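Local coordinates for cysteine synthase 3 (Entamoeba histolytica, PDB 6KR5), which probably catalyses the pyridoxal-phosphate-dependent formation of L-cysteine and acetate from O-acetylserine and sulfide, at residues V211-S225 / Y246-T259. Sequence-based numbering, arbitrary orientation.
Sequences VKVVAVEPAESAVLS and YKKEVVDEITPIKT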
loop_
_atom_site.group_PDB
_atom_site.type_symbol
_atom_site.label_atom_id
_atom_site.label_comp_id
_atom_site.label_asym_id
_atom_site.label_seq_id
_atom_site.Cartn_x
_atom_site.Cartn_y
_atom_site.Cartn_z
ATOM N N VAL B 211 14.164 -27.450 -3.633
ATOM C CA VAL B 211 13.095 -26.572 -3.169
ATOM C C VAL B 211 11.761 -27.184 -3.570
ATOM O O VAL B 211 11.568 -27.576 -4.728
ATOM C CB VAL B 211 13.262 -25.154 -3.740
ATOM C CG1 VAL B 211 11.984 -24.326 -3.535
ATOM C CG2 VAL B 211 14.444 -24.460 -3.096
ATOM N N LYS B 212 10.853 -27.299 -2.605
ATOM C CA LYS B 212 9.517 -27.829 -2.832
ATOM C C LYS B 212 8.586 -26.690 -3.235
ATOM O O LYS B 212 8.574 -25.640 -2.591
ATOM C CB LYS B 212 9.002 -28.517 -1.567
ATOM C CG LYS B 212 7.639 -29.161 -1.713
ATOM C CD LYS B 212 7.174 -29.777 -0.396
ATOM C CE LYS B 212 5.860 -30.527 -0.573
ATOM N NZ LYS B 212 5.388 -31.090 0.733
ATOM N N VAL B 213 7.817 -26.900 -4.299
ATOM C CA VAL B 213 6.890 -25.901 -4.822
ATOM C C VAL B 213 5.471 -26.333 -4.480
ATOM O O VAL B 213 5.020 -27.401 -4.911
ATOM C CB VAL B 213 7.071 -25.723 -6.334
ATOM C CG1 VAL B 213 5.989 -24.800 -6.887
ATOM C CG2 VAL B 213 8.462 -25.169 -6.615
ATOM N N VAL B 214 4.757 -25.501 -3.722
ATOM C CA VAL B 214 3.398 -25.806 -3.287
ATOM C C VAL B 214 2.442 -24.823 -3.954
ATOM O O VAL B 214 2.521 -23.613 -3.713
ATOM C CB VAL B 214 3.274 -25.736 -1.758
ATOM C CG1 VAL B 214 1.835 -25.987 -1.321
ATOM C CG2 VAL B 214 4.227 -26.741 -1.096
ATOM N N ALA B 215 1.527 -25.338 -4.772
ATOM C CA ALA B 215 0.483 -24.526 -5.386
ATOM C C ALA B 215 -0.789 -24.616 -4.551
ATOM O O ALA B 215 -1.127 -25.689 -4.044
ATOM C CB ALA B 215 0.204 -24.998 -6.816
ATOM N N VAL B 216 -1.505 -23.494 -4.425
ATOM C CA VAL B 216 -2.706 -23.402 -3.602
ATOM C C VAL B 216 -3.885 -22.994 -4.473
ATOM O O VAL B 216 -3.770 -22.091 -5.308
ATOM C CB VAL B 216 -2.503 -22.394 -2.452
ATOM C CG1 VAL B 216 -3.742 -22.288 -1.550
ATOM C CG2 VAL B 216 -1.265 -22.766 -1.654
ATOM N N GLU B 217 -5.017 -23.662 -4.286
ATOM C CA GLU B 217 -6.211 -23.346 -5.053
ATOM C C GLU B 217 -7.434 -23.502 -4.151
ATOM O O GLU B 217 -7.357 -24.153 -3.108
ATOM C CB GLU B 217 -6.327 -24.235 -6.302
ATOM C CG GLU B 217 -6.414 -25.728 -6.035
ATOM C CD GLU B 217 -6.601 -26.541 -7.320
ATOM O OE1 GLU B 217 -6.756 -25.941 -8.408
ATOM O OE2 GLU B 217 -6.606 -27.784 -7.228
ATOM N N PRO B 218 -8.565 -22.902 -4.530
ATOM C CA PRO B 218 -9.769 -23.055 -3.700
ATOM C C PRO B 218 -10.264 -24.491 -3.692
ATOM O O PRO B 218 -10.348 -25.149 -4.735
ATOM C CB PRO B 218 -10.793 -22.120 -4.366
ATOM C CG PRO B 218 -9.999 -21.232 -5.299
ATOM C CD PRO B 218 -8.819 -22.067 -5.718
ATOM N N ALA B 219 -10.621 -24.967 -2.499
ATOM C CA ALA B 219 -11.195 -26.305 -2.406
ATOM C C ALA B 219 -12.448 -26.432 -3.258
ATOM O O ALA B 219 -12.749 -27.521 -3.762
ATOM C CB ALA B 219 -11.509 -26.647 -0.951
ATOM N N GLU B 220 -13.175 -25.331 -3.443
ATOM C CA GLU B 220 -14.427 -25.320 -4.190
ATOM C C GLU B 220 -14.234 -25.252 -5.703
ATOM O O GLU B 220 -15.215 -25.388 -6.447
ATOM C CB GLU B 220 -15.284 -24.146 -3.697
ATOM C CG GLU B 220 -15.684 -24.237 -2.210
ATOM C CD GLU B 220 -14.633 -23.694 -1.230
ATOM O OE1 GLU B 220 -13.730 -22.949 -1.665
ATOM O OE2 GLU B 220 -14.720 -24.030 -0.022
ATOM N N SER B 221 -13.008 -25.067 -6.185
ATOM C CA SER B 221 -12.729 -25.019 -7.626
ATOM C C SER B 221 -11.318 -25.549 -7.867
ATOM O O SER B 221 -10.436 -24.863 -8.380
ATOM C CB SER B 221 -12.903 -23.612 -8.183
ATOM O OG SER B 221 -13.049 -23.638 -9.599
ATOM N N ALA B 222 -11.099 -26.804 -7.490
ATOM C CA ALA B 222 -9.750 -27.351 -7.402
ATOM C C ALA B 222 -9.367 -28.011 -8.729
ATOM O O ALA B 222 -9.145 -29.222 -8.830
ATOM C CB ALA B 222 -9.655 -28.316 -6.229
ATOM N N VAL B 223 -9.263 -27.169 -9.762
ATOM C CA VAL B 223 -9.075 -27.696 -11.114
ATOM C C VAL B 223 -7.661 -28.233 -11.314
ATOM O O VAL B 223 -7.454 -29.155 -12.116
ATOM C CB VAL B 223 -9.438 -26.643 -12.189
ATOM C CG1 VAL B 223 -10.865 -26.161 -12.010
ATOM C CG2 VAL B 223 -8.454 -25.488 -12.213
ATOM N N LEU B 224 -6.668 -27.688 -10.605
ATOM C CA LEU B 224 -5.329 -28.258 -10.710
ATOM C C LEU B 224 -5.301 -29.679 -10.164
ATOM O O LEU B 224 -4.535 -30.520 -10.656
ATOM C CB LEU B 224 -4.319 -27.388 -9.967
ATOM C CG LEU B 224 -4.215 -25.947 -10.459
ATOM C CD1 LEU B 224 -3.278 -25.199 -9.556
ATOM C CD2 LEU B 224 -3.725 -25.895 -11.892
ATOM N N SER B 225 -6.144 -29.969 -9.172
ATOM C CA SER B 225 -6.294 -31.310 -8.617
ATOM C C SER B 225 -7.159 -32.210 -9.489
ATOM O O SER B 225 -7.369 -33.374 -9.131
ATOM C CB SER B 225 -6.897 -31.218 -7.216
ATOM O OG SER B 225 -6.098 -30.398 -6.375
ATOM N N TYR B 246 0.624 -22.659 -16.512
ATOM C CA TYR B 246 0.818 -23.738 -15.551
ATOM C C TYR B 246 1.609 -24.889 -16.164
ATOM O O TYR B 246 1.310 -25.348 -17.273
ATOM C CB TYR B 246 -0.531 -24.245 -15.044
ATOM C CG TYR B 246 -0.394 -25.096 -13.805
ATOM C CD1 TYR B 246 -0.197 -24.512 -12.564
ATOM C CD2 TYR B 246 -0.432 -26.484 -13.879
ATOM C CE1 TYR B 246 -0.063 -25.281 -11.420
ATOM C CE2 TYR B 246 -0.292 -27.259 -12.743
ATOM C CZ TYR B 246 -0.110 -26.650 -11.520
ATOM O OH TYR B 246 0.030 -27.397 -10.375
ATOM N N LYS B 247 2.613 -25.360 -15.426
ATOM C CA LYS B 247 3.432 -26.515 -15.805
ATOM C C LYS B 247 3.430 -27.468 -14.619
ATOM O O LYS B 247 4.136 -27.224 -13.639
ATOM C CB LYS B 247 4.859 -26.111 -16.146
ATOM C CG LYS B 247 5.058 -25.332 -17.399
ATOM C CD LYS B 247 6.500 -24.836 -17.436
ATOM C CE LYS B 247 7.111 -24.956 -18.814
ATOM N NZ LYS B 247 8.542 -24.545 -18.794
ATOM N N LYS B 248 2.668 -28.562 -14.718
ATOM C CA LYS B 248 2.502 -29.453 -13.575
ATOM C C LYS B 248 3.831 -30.012 -13.081
ATOM O O LYS B 248 3.976 -30.290 -11.882
ATOM C CB LYS B 248 1.549 -30.594 -13.937
ATOM C CG LYS B 248 2.064 -31.488 -15.049
ATOM C CD LYS B 248 1.130 -32.664 -15.276
ATOM C CE LYS B 248 1.628 -33.542 -16.416
ATOM N NZ LYS B 248 1.865 -32.759 -17.661
ATOM N N GLU B 249 4.812 -30.175 -13.975
ATOM C CA GLU B 249 6.082 -30.767 -13.569
ATOM C C GLU B 249 6.891 -29.863 -12.642
ATOM O O GLU B 249 7.797 -30.357 -11.968
ATOM C CB GLU B 249 6.908 -31.132 -14.801
ATOM C CG GLU B 249 7.385 -29.951 -15.614
ATOM C CD GLU B 249 6.433 -29.570 -16.742
ATOM O OE1 GLU B 249 5.297 -30.096 -16.790
ATOM O OE2 GLU B 249 6.828 -28.735 -17.587
ATOM N N VAL B 250 6.582 -28.562 -12.580
ATOM C CA VAL B 250 7.263 -27.651 -11.657
ATOM C C VAL B 250 6.700 -27.752 -10.248
ATOM O O VAL B 250 7.386 -27.398 -9.271
ATOM C CB VAL B 250 7.144 -26.205 -12.181
ATOM C CG1 VAL B 250 7.827 -25.182 -11.257
ATOM C CG2 VAL B 250 7.723 -26.107 -13.573
ATOM N N VAL B 251 5.466 -28.223 -10.116
ATOM C CA VAL B 251 4.735 -28.181 -8.854
ATOM C C VAL B 251 4.846 -29.528 -8.155
ATOM O O VAL B 251 4.594 -30.576 -8.763
ATOM C CB VAL B 251 3.263 -27.808 -9.093
ATOM C CG1 VAL B 251 2.468 -27.870 -7.800
ATOM C CG2 VAL B 251 3.172 -26.428 -9.745
ATOM N N ASP B 252 5.195 -29.502 -6.873
ATOM C CA ASP B 252 5.370 -30.722 -6.098
ATOM C C ASP B 252 4.145 -31.120 -5.291
ATOM O O ASP B 252 3.990 -32.306 -4.967
ATOM C CB ASP B 252 6.556 -30.558 -5.149
ATOM C CG ASP B 252 7.832 -30.337 -5.893
ATOM O OD1 ASP B 252 8.187 -31.229 -6.692
ATOM O OD2 ASP B 252 8.449 -29.263 -5.727
ATOM N N GLU B 253 3.276 -30.173 -4.963
ATOM C CA GLU B 253 2.107 -30.446 -4.141
ATOM C C GLU B 253 1.061 -29.387 -4.444
ATOM O O GLU B 253 1.399 -28.209 -4.603
ATOM C CB GLU B 253 2.459 -30.434 -2.646
ATOM C CG GLU B 253 1.264 -30.559 -1.705
ATOM C CD GLU B 253 1.625 -30.273 -0.257
ATOM O OE1 GLU B 253 2.716 -29.710 -0.014
ATOM O OE2 GLU B 253 0.816 -30.604 0.637
ATOM N N ILE B 254 -0.193 -29.813 -4.545
ATOM C CA ILE B 254 -1.329 -28.900 -4.648
ATOM C C ILE B 254 -2.111 -28.983 -3.346
ATOM O O ILE B 254 -2.563 -30.065 -2.952
ATOM C CB ILE B 254 -2.230 -29.241 -5.842
ATOM C CG1 ILE B 254 -1.416 -29.263 -7.139
ATOM C CG2 ILE B 254 -3.389 -28.251 -5.921
ATOM C CD1 ILE B 254 -2.025 -30.122 -8.242
ATOM N N THR B 255 -2.294 -27.844 -2.680
ATOM C CA THR B 255 -3.042 -27.812 -1.429
ATOM C C THR B 255 -4.323 -27.021 -1.621
ATOM O O THR B 255 -4.262 -25.797 -1.812
ATOM C CB THR B 255 -2.203 -27.201 -0.309
ATOM O OG1 THR B 255 -1.031 -28.003 -0.114
ATOM C CG2 THR B 255 -2.998 -27.155 0.994
ATOM N N PRO B 256 -5.484 -27.665 -1.610
ATOM C CA PRO B 256 -6.746 -26.926 -1.683
ATOM C C PRO B 256 -7.071 -26.293 -0.343
ATOM O O PRO B 256 -6.821 -26.874 0.718
ATOM C CB PRO B 256 -7.767 -28.012 -2.041
ATOM C CG PRO B 256 -7.201 -29.252 -1.426
ATOM C CD PRO B 256 -5.695 -29.124 -1.540
ATOM N N ILE B 257 -7.652 -25.097 -0.395
ATOM C CA ILE B 257 -8.028 -24.354 0.804
ATOM C C ILE B 257 -9.476 -23.905 0.650
ATOM O O ILE B 257 -9.848 -23.322 -0.377
ATOM C CB ILE B 257 -7.102 -23.142 1.050
ATOM C CG1 ILE B 257 -5.662 -23.580 1.356
ATOM C CG2 ILE B 257 -7.656 -22.253 2.166
ATOM C CD1 ILE B 257 -5.465 -24.260 2.748
ATOM N N LYS B 258 -10.295 -24.176 1.667
ATOM C CA LYS B 258 -11.683 -23.730 1.629
ATOM C C LYS B 258 -11.770 -22.208 1.689
ATOM O O LYS B 258 -11.050 -21.555 2.458
ATOM C CB LYS B 258 -12.478 -24.326 2.792
ATOM C CG LYS B 258 -12.644 -25.846 2.754
ATOM C CD LYS B 258 -13.366 -26.302 4.011
ATOM C CE LYS B 258 -13.677 -27.787 3.990
ATOM N NZ LYS B 258 -14.202 -28.226 5.312
ATOM N N THR B 259 -12.700 -21.656 0.905
ATOM C CA THR B 259 -12.942 -20.215 0.893
ATOM C C THR B 259 -13.064 -19.649 2.307
ATOM O O THR B 259 -12.377 -18.682 2.659
ATOM C CB THR B 259 -14.207 -19.903 0.086
ATOM O OG1 THR B 259 -13.966 -20.172 -1.298
ATOM C CG2 THR B 259 -14.571 -18.434 0.193
HETATM O O HOH W 1 -4.586 -31.418 -4.317
#
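Leu224 sets CD2 squarely over one face of the Tyr246 ring, 3.6 Å from its centroid and 5° off the normal, a CH-pi contact; the Tyr246 side chain lies about 8 Å from the bound pyridoxal phosphate. The carboxylate of Glu217 binds Leu224 N through the syn lone pair of OE1, while OE2 takes both N and OG of Ser225, fixing the loop after the inverse gamma turn at Ala222. Ile254 CG2 packs 3.5 Å from Glu217 OE2, and a water joins Ser225 OG to Ile254 O. At the C-terminal ends of the strands, Glu220 folds back at its CB-CG bond (chi2 85°), bringing OE1 to Thr259: the backbone N comes from the syn side, whereas OG1, 2.8 Å away, lies above the carboxylate plane. At their N-terminal ends, Asp252 OD2 receives Val213 N on its anti lone pair (2.8 Å) and forms a salt bridge with Lys205. Lys212 NZ meets Glu253 OE1 from above the carboxylate plane; NZ also pairs with Glu291, and Glu253 OE2 with Lys294. Parallel pairing makes 253-257 the edge of the mixed sheet, consistent with a fold type II PLP enzyme. Strand 186-190 flanks 212-218 on its other side; helix 279-292 covers Val216, Thr255 and Ile257, and helix 195-207 packs against Val213 and Val250.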